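Local coordinates for putative isochorismatase (Streptomyces avermitilis, PDB 3KL2), which is a putative isochorismatase of the cysteine hydrolase family, probably a hydrolase, whose substrate and reaction have not been established, at residues H77-F82 against D125-G130; Y33-T38 against A114-L119. All coordinates share one frame; numbering follows the deposited sequence.

Contact 1. Residues H77-F82 against D125-G130; sequences HAPITF and DIVIEG
The His77 imidazole meets the Asp125 carboxylate at its NE2 edge, close to the ring plane, while Val127 CG2 and Ile126 O approach obliquely. The two residues belong to a parallel strand pair, 75-78 with 126-127, at the edge of the chain's central sheet, with His77 opposite Val127 and their side chains on the same face. Ring and carboxylate planes stand 50° apart, and the 3.3 Å hydrogen bond from His77 NE2 to Asp125 OD2 arrives on the anti side of the oxygen, well out of the carboxylate plane. OD2 also takes a salt bridge from Arg69 and the backbone N-H of Val122, so His77 is one of three donors gripping it. His77 N donates to Ile126 O (2.9 Å), and Ile128 N returns a bond to His77 O (2.8 Å). Ala78 CB packs on Ile128 CB at 4.3 Å; the rest of the isoleucine leads on to helix 142-149. Beyond Ala78 the pairing lapses: Pro79 has no amide hydrogen to give, and its CG rests against Val127 CG1. A water takes over as the bridge, donating to Pro79 O at 2.7 Å and to Ile128 O at 2.8 Å.

Contact 2. Residues Y33-T38 against A114-L119; sequences YQNEFT and AIVDEL
Two backbone hydrogen bonds clasp Tyr33 and Asn35 to the loop around Ile115. Val116 N donates to Tyr33 O (2.9 Å) and Asn35 N to Ala114 O (2.9 Å). They flank a single bridge between Gln34 and Ile115, accompanied by weak CA-H...O contacts from Gln34 CA to Ala114 O and from Ile115 CA to Tyr33 O.

Van der Waals contacts extend the join. Leu119 CD1 comes obliquely to the Tyr33 ring, 3.5 Å from Tyr33 CD1, and the leucine continues onto helix 57-71, where Thr61 bonds the tyrosine hydroxyl. Val116 fits between Tyr33 and Thr38: its CG1, set between backbone N and carbonyl carbon (chi1 65°), lies 4.2 Å from Tyr33 CB, while Val116 CG2 packs against Thr38 CB and OG1, 3.6 Å from the latter.

Polar bonds of Asn35 add to the join. Its ND2 packs on Ala114 CB at 3.6 Å and donates to Trp111 O, while OD1 bonds Ser39 OG and accepts from a water (2.7 Å) that in turn receives Asp117 N. An alanine here would probably leave Trp111 O without this donor, and the water and Ser39 OG without their OD1 partner.

Gln34 is the N-cap residue of helix 35-38; its carbonyl O receives Phe37 N and Thr38 N from opposite faces of its plane. The result is an N-capped short helix following strand 26-31, tied by a single beta bridge to the loop 114-119 beside the parallel sheet of the isochorismatase domain.

How the contacts relate
Contacts 1 and 2 lie about 12 Å apart, centre to centre, within the isochorismatase domain, and their segments alternate along the chain: 33-38, 77-82, 114-119, 125-130. Contact 1 belongs to the sheet edge, where strand 75-78 lies between 126-127 and 26-31; segment 33-38 of contact 2 follows strand 26-31, while 114-119 is in the loop leading toward strand 126-127. They also touch directly. Gln34 NE2 probably donates to Ile80 O at 2.7 Å, and Ile115 CD1 packs on His77 CB at 3.8 Å. Segments distant in sequence thus form one continuous patch, and contact 1 additionally faces a second subunit, reached by Glu129 and Gly130.

Contact 1. Residues H77-F82 against D125-G130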
loop_
_atom_site.group_PDB
_atom_site.type_symbol
_atom_site.label_atom_id
_atom_site.label_comp_id
_atom_site.label_asym_id
_atom_site.label_seq_id
_atom_site.Cartn_x
_atom_site.Cartn_y
_atom_site.Cartn_z
ATOM N N HIS A 77 -12.813 -11.312 -11.353
ATOM C CA HIS A 77 -13.691 -10.199 -11.731
ATOM C C HIS A 77 -13.576 -9.079 -10.730
ATOM O O HIS A 77 -13.600 -9.307 -9.525
ATOM C CB HIS A 77 -15.173 -10.639 -11.741
ATOM C CG HIS A 77 -15.507 -11.724 -12.725
ATOM N ND1 HIS A 77 -15.790 -11.469 -14.051
ATOM C CD2 HIS A 77 -15.678 -13.060 -12.553
ATOM C CE1 HIS A 77 -16.102 -12.604 -14.655
ATOM N NE2 HIS A 77 -16.041 -13.585 -13.770
ATOM N N ALA A 78 -13.538 -7.847 -11.224
ATOM C CA ALA A 78 -13.321 -6.691 -10.373
ATOM C C ALA A 78 -14.400 -5.685 -10.660
ATOM O O ALA A 78 -14.186 -4.737 -11.388
ATOM C CB ALA A 78 -11.936 -6.108 -10.588
ATOM N N PRO A 79 -15.596 -5.905 -10.092
ATOM C CA PRO A 79 -16.700 -4.982 -10.245
ATOM C C PRO A 79 -16.575 -3.865 -9.253
ATOM O O PRO A 79 -15.968 -4.042 -8.211
ATOM C CB PRO A 79 -17.924 -5.854 -9.938
ATOM C CG PRO A 79 -17.457 -6.782 -8.892
ATOM C CD PRO A 79 -15.962 -7.047 -9.250
ATOM N N ILE A 80 -17.118 -2.708 -9.568
ATOM C CA ILE A 80 -17.158 -1.613 -8.605
ATOM C C ILE A 80 -18.621 -1.467 -8.157
ATOM O O ILE A 80 -19.520 -1.554 -9.001
ATOM C CB ILE A 80 -16.586 -0.338 -9.255
ATOM C CG1 ILE A 80 -16.496 0.814 -8.257
ATOM C CG2 ILE A 80 -17.437 0.139 -10.392
ATOM C CD1 ILE A 80 -16.176 2.164 -8.920
ATOM N N THR A 81 -18.878 -1.241 -6.867
ATOM C CA THR A 81 -20.247 -1.071 -6.357
ATOM C C THR A 81 -20.246 -0.082 -5.218
ATOM O O THR A 81 -19.201 0.058 -4.582
ATOM C CB THR A 81 -20.776 -2.377 -5.739
ATOM O OG1 THR A 81 -19.974 -2.669 -4.603
ATOM C CG2 THR A 81 -20.718 -3.532 -6.685
ATOM N N PHE A 82 -21.386 0.552 -4.909
ATOM C CA PHE A 82 -21.465 1.492 -3.775
ATOM C C PHE A 82 -22.735 1.241 -2.981
ATOM O O PHE A 82 -23.771 1.062 -3.559
ATOM C CB PHE A 82 -21.379 2.995 -4.211
ATOM C CG PHE A 82 -20.139 3.303 -5.037
ATOM C CD1 PHE A 82 -19.028 3.889 -4.457
ATOM C CD2 PHE A 82 -20.066 2.923 -6.371
ATOM C CE1 PHE A 82 -17.869 4.123 -5.189
ATOM C CE2 PHE A 82 -18.906 3.176 -7.119
ATOM C CZ PHE A 82 -17.807 3.774 -6.513
ATOM N N ASP A 125 -14.315 -19.111 -10.375
ATOM C CA ASP A 125 -13.934 -17.740 -10.645
ATOM C C ASP A 125 -13.903 -16.956 -9.330
ATOM O O ASP A 125 -14.791 -17.113 -8.477
ATOM C CB ASP A 125 -14.965 -17.067 -11.520
ATOM C CG ASP A 125 -14.901 -17.499 -12.972
ATOM O OD1 ASP A 125 -14.148 -18.439 -13.359
ATOM O OD2 ASP A 125 -15.654 -16.855 -13.744
ATOM N N ILE A 126 -12.902 -16.079 -9.214
ATOM C CA ILE A 126 -12.744 -15.237 -8.045
ATOM C C ILE A 126 -13.419 -13.912 -8.341
ATOM O O ILE A 126 -13.282 -13.375 -9.433
ATOM C CB ILE A 126 -11.224 -15.071 -7.722
ATOM C CG1 ILE A 126 -10.653 -16.411 -7.232
ATOM C CG2 ILE A 126 -10.965 -13.949 -6.730
ATOM C CD1 ILE A 126 -9.111 -16.535 -7.380
ATOM N N VAL A 127 -14.182 -13.405 -7.395
ATOM C CA VAL A 127 -14.805 -12.097 -7.526
ATOM C C VAL A 127 -14.137 -11.208 -6.474
ATOM O O VAL A 127 -14.365 -11.369 -5.282
ATOM C CB VAL A 127 -16.365 -12.155 -7.394
ATOM C CG1 VAL A 127 -17.012 -10.761 -7.388
ATOM C CG2 VAL A 127 -16.989 -12.985 -8.550
ATOM N N ILE A 128 -13.270 -10.311 -6.949
ATOM C CA ILE A 128 -12.514 -9.352 -6.123
ATOM C C ILE A 128 -13.458 -8.408 -5.421
ATOM O O ILE A 128 -14.384 -7.910 -6.042
ATOM C CB ILE A 128 -11.547 -8.537 -7.061
ATOM C CG1 ILE A 128 -10.505 -9.485 -7.675
ATOM C CG2 ILE A 128 -10.903 -7.370 -6.360
ATOM C CD1 ILE A 128 -9.841 -10.567 -6.705
ATOM N N GLU A 129 -13.226 -8.142 -4.150
ATOM C CA GLU A 129 -14.114 -7.317 -3.355
ATOM C C GLU A 129 -13.465 -6.050 -2.854
ATOM O O GLU A 129 -12.262 -6.000 -2.611
ATOM C CB GLU A 129 -14.547 -8.068 -2.101
ATOM C CG GLU A 129 -15.246 -9.428 -2.327
ATOM C CD GLU A 129 -15.318 -10.276 -1.025
ATOM O OE1 GLU A 129 -15.787 -11.426 -1.113
ATOM O OE2 GLU A 129 -14.916 -9.808 0.088
ATOM N N GLY A 130 -14.284 -5.052 -2.607
ATOM C CA GLY A 130 -13.829 -3.829 -2.041
ATOM C C GLY A 130 -13.865 -2.633 -3.005
ATOM O O GLY A 130 -13.913 -1.500 -2.517
HETATM O O HOH W 1 -14.457 -5.141 -6.247
#

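Contact 2. Residues Y33-T38 against A114-L119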
loop_
_atom_site.group_PDB
_atom_site.type_symbol
_atom_site.label_atom_id
_atom_site.label_comp_id
_atom_site.label_asym_id
_atom_site.label_seq_id
_atom_site.Cartn_x
_atom_site.Cartn_y
_atom_site.Cartn_z
ATOM N N TYR A 33 -16.786 -5.293 -15.943
ATOM C CA TYR A 33 -17.695 -5.742 -16.959
ATOM C C TYR A 33 -19.104 -5.846 -16.391
ATOM O O TYR A 33 -19.656 -6.938 -16.335
ATOM C CB TYR A 33 -17.254 -7.060 -17.517
ATOM C CG TYR A 33 -16.058 -7.002 -18.436
ATOM C CD1 TYR A 33 -16.198 -7.023 -19.812
ATOM C CD2 TYR A 33 -14.775 -6.961 -17.911
ATOM C CE1 TYR A 33 -15.066 -7.024 -20.655
ATOM C CE2 TYR A 33 -13.665 -6.931 -18.731
ATOM C CZ TYR A 33 -13.818 -6.983 -20.095
ATOM O OH TYR A 33 -12.676 -6.976 -20.846
ATOM N N GLN A 34 -19.666 -4.694 -15.991
ATOM C CA GLN A 34 -20.956 -4.610 -15.367
ATOM C C GLN A 34 -21.946 -3.963 -16.321
ATOM O O GLN A 34 -21.548 -3.165 -17.161
ATOM C CB GLN A 34 -20.891 -3.777 -14.076
ATOM C CG GLN A 34 -20.150 -4.482 -12.915
ATOM C CD GLN A 34 -19.592 -3.515 -11.952
ATOM O OE1 GLN A 34 -18.483 -3.013 -12.160
ATOM N NE2 GLN A 34 -20.374 -3.161 -10.935
ATOM N N ASN A 35 -23.233 -4.275 -16.146
ATOM C CA ASN A 35 -24.280 -3.777 -16.999
ATOM C C ASN A 35 -24.154 -2.279 -17.191
ATOM O O ASN A 35 -24.284 -1.797 -18.313
ATOM C CB ASN A 35 -25.688 -4.133 -16.469
ATOM C CG ASN A 35 -25.996 -5.617 -16.571
ATOM O OD1 ASN A 35 -25.792 -6.227 -17.625
ATOM N ND2 ASN A 35 -26.467 -6.224 -15.455
ATOM N N GLU A 36 -23.820 -1.564 -16.117
ATOM C CA GLU A 36 -23.763 -0.102 -16.154
ATOM C C GLU A 36 -22.959 0.445 -17.349
ATOM O O GLU A 36 -23.265 1.534 -17.852
ATOM C CB GLU A 36 -23.240 0.466 -14.834
ATOM C CG GLU A 36 -23.875 1.793 -14.488
ATOM C CD GLU A 36 -25.235 1.617 -13.854
ATOM O OE1 GLU A 36 -25.252 1.436 -12.611
ATOM O OE2 GLU A 36 -26.275 1.684 -14.582
ATOM N N PHE A 37 -21.987 -0.344 -17.818
ATOM C CA PHE A 37 -21.148 -0.010 -18.978
ATOM C C PHE A 37 -21.510 -0.812 -20.218
ATOM O O PHE A 37 -21.591 -0.265 -21.321
ATOM C CB PHE A 37 -19.661 -0.346 -18.674
ATOM C CG PHE A 37 -18.919 0.687 -17.881
ATOM C CD1 PHE A 37 -18.942 2.026 -18.236
ATOM C CD2 PHE A 37 -18.101 0.304 -16.843
ATOM C CE1 PHE A 37 -18.197 3.000 -17.499
ATOM C CE2 PHE A 37 -17.349 1.252 -16.103
ATOM C CZ PHE A 37 -17.400 2.583 -16.427
ATOM N N THR A 38 -21.699 -2.121 -20.056
ATOM C CA THR A 38 -21.771 -3.056 -21.182
ATOM C C THR A 38 -23.094 -3.113 -21.929
ATOM O O THR A 38 -23.120 -3.528 -23.081
ATOM C CB THR A 38 -21.572 -4.493 -20.678
ATOM O OG1 THR A 38 -22.518 -4.714 -19.630
ATOM C CG2 THR A 38 -20.146 -4.709 -20.164
ATOM N N ALA A 114 -24.615 -5.404 -11.590
ATOM C CA ALA A 114 -24.314 -6.796 -11.896
ATOM C C ALA A 114 -23.356 -6.963 -13.040
ATOM O O ALA A 114 -23.365 -6.202 -14.036
ATOM C CB ALA A 114 -25.578 -7.569 -12.240
ATOM N N ILE A 115 -22.559 -8.026 -12.921
ATOM C CA ILE A 115 -21.684 -8.422 -13.980
ATOM C C ILE A 115 -22.538 -8.843 -15.143
ATOM O O ILE A 115 -23.640 -9.357 -14.960
ATOM C CB ILE A 115 -20.752 -9.546 -13.573
ATOM C CG1 ILE A 115 -19.755 -9.015 -12.533
ATOM C CG2 ILE A 115 -20.017 -10.054 -14.805
ATOM C CD1 ILE A 115 -18.925 -10.083 -11.845
ATOM N N VAL A 116 -22.043 -8.601 -16.350
ATOM C CA VAL A 116 -22.799 -8.868 -17.561
ATOM C C VAL A 116 -22.992 -10.395 -17.762
ATOM O O VAL A 116 -22.076 -11.182 -17.501
ATOM C CB VAL A 116 -22.122 -8.167 -18.772
ATOM C CG1 VAL A 116 -20.742 -8.754 -19.039
ATOM C CG2 VAL A 116 -23.013 -8.211 -20.041
ATOM N N ASP A 117 -24.179 -10.804 -18.226
ATOM C CA ASP A 117 -24.528 -12.226 -18.281
ATOM C C ASP A 117 -23.506 -13.040 -19.074
ATOM O O ASP A 117 -23.103 -14.130 -18.674
ATOM C CB ASP A 117 -25.926 -12.426 -18.871
ATOM C CG ASP A 117 -27.013 -11.803 -18.021
ATOM O OD1 ASP A 117 -26.853 -11.746 -16.770
ATOM O OD2 ASP A 117 -28.030 -11.352 -18.613
ATOM N N GLU A 118 -23.071 -12.467 -20.183
ATOM C CA GLU A 118 -22.094 -13.083 -21.080
ATOM C C GLU A 118 -20.794 -13.467 -20.337
ATOM O O GLU A 118 -20.054 -14.337 -20.772
ATOM C CB GLU A 118 -21.770 -12.081 -22.202
ATOM C CG GLU A 118 -22.861 -11.914 -23.303
ATOM C CD GLU A 118 -24.278 -11.516 -22.773
ATOM O OE1 GLU A 118 -24.396 -10.750 -21.768
ATOM O OE2 GLU A 118 -25.284 -11.982 -23.382
ATOM N N LEU A 119 -20.511 -12.783 -19.230
ATOM C CA LEU A 119 -19.313 -13.020 -18.451
ATOM C C LEU A 119 -19.666 -13.302 -16.993
ATOM O O LEU A 119 -18.908 -12.981 -16.104
ATOM C CB LEU A 119 -18.381 -11.789 -18.568
ATOM C CG LEU A 119 -17.702 -11.713 -19.944
ATOM C CD1 LEU A 119 -17.235 -10.291 -20.335
ATOM C CD2 LEU A 119 -16.544 -12.702 -19.969
HETATM O O HOH W 2 -26.018 -8.637 -18.800
#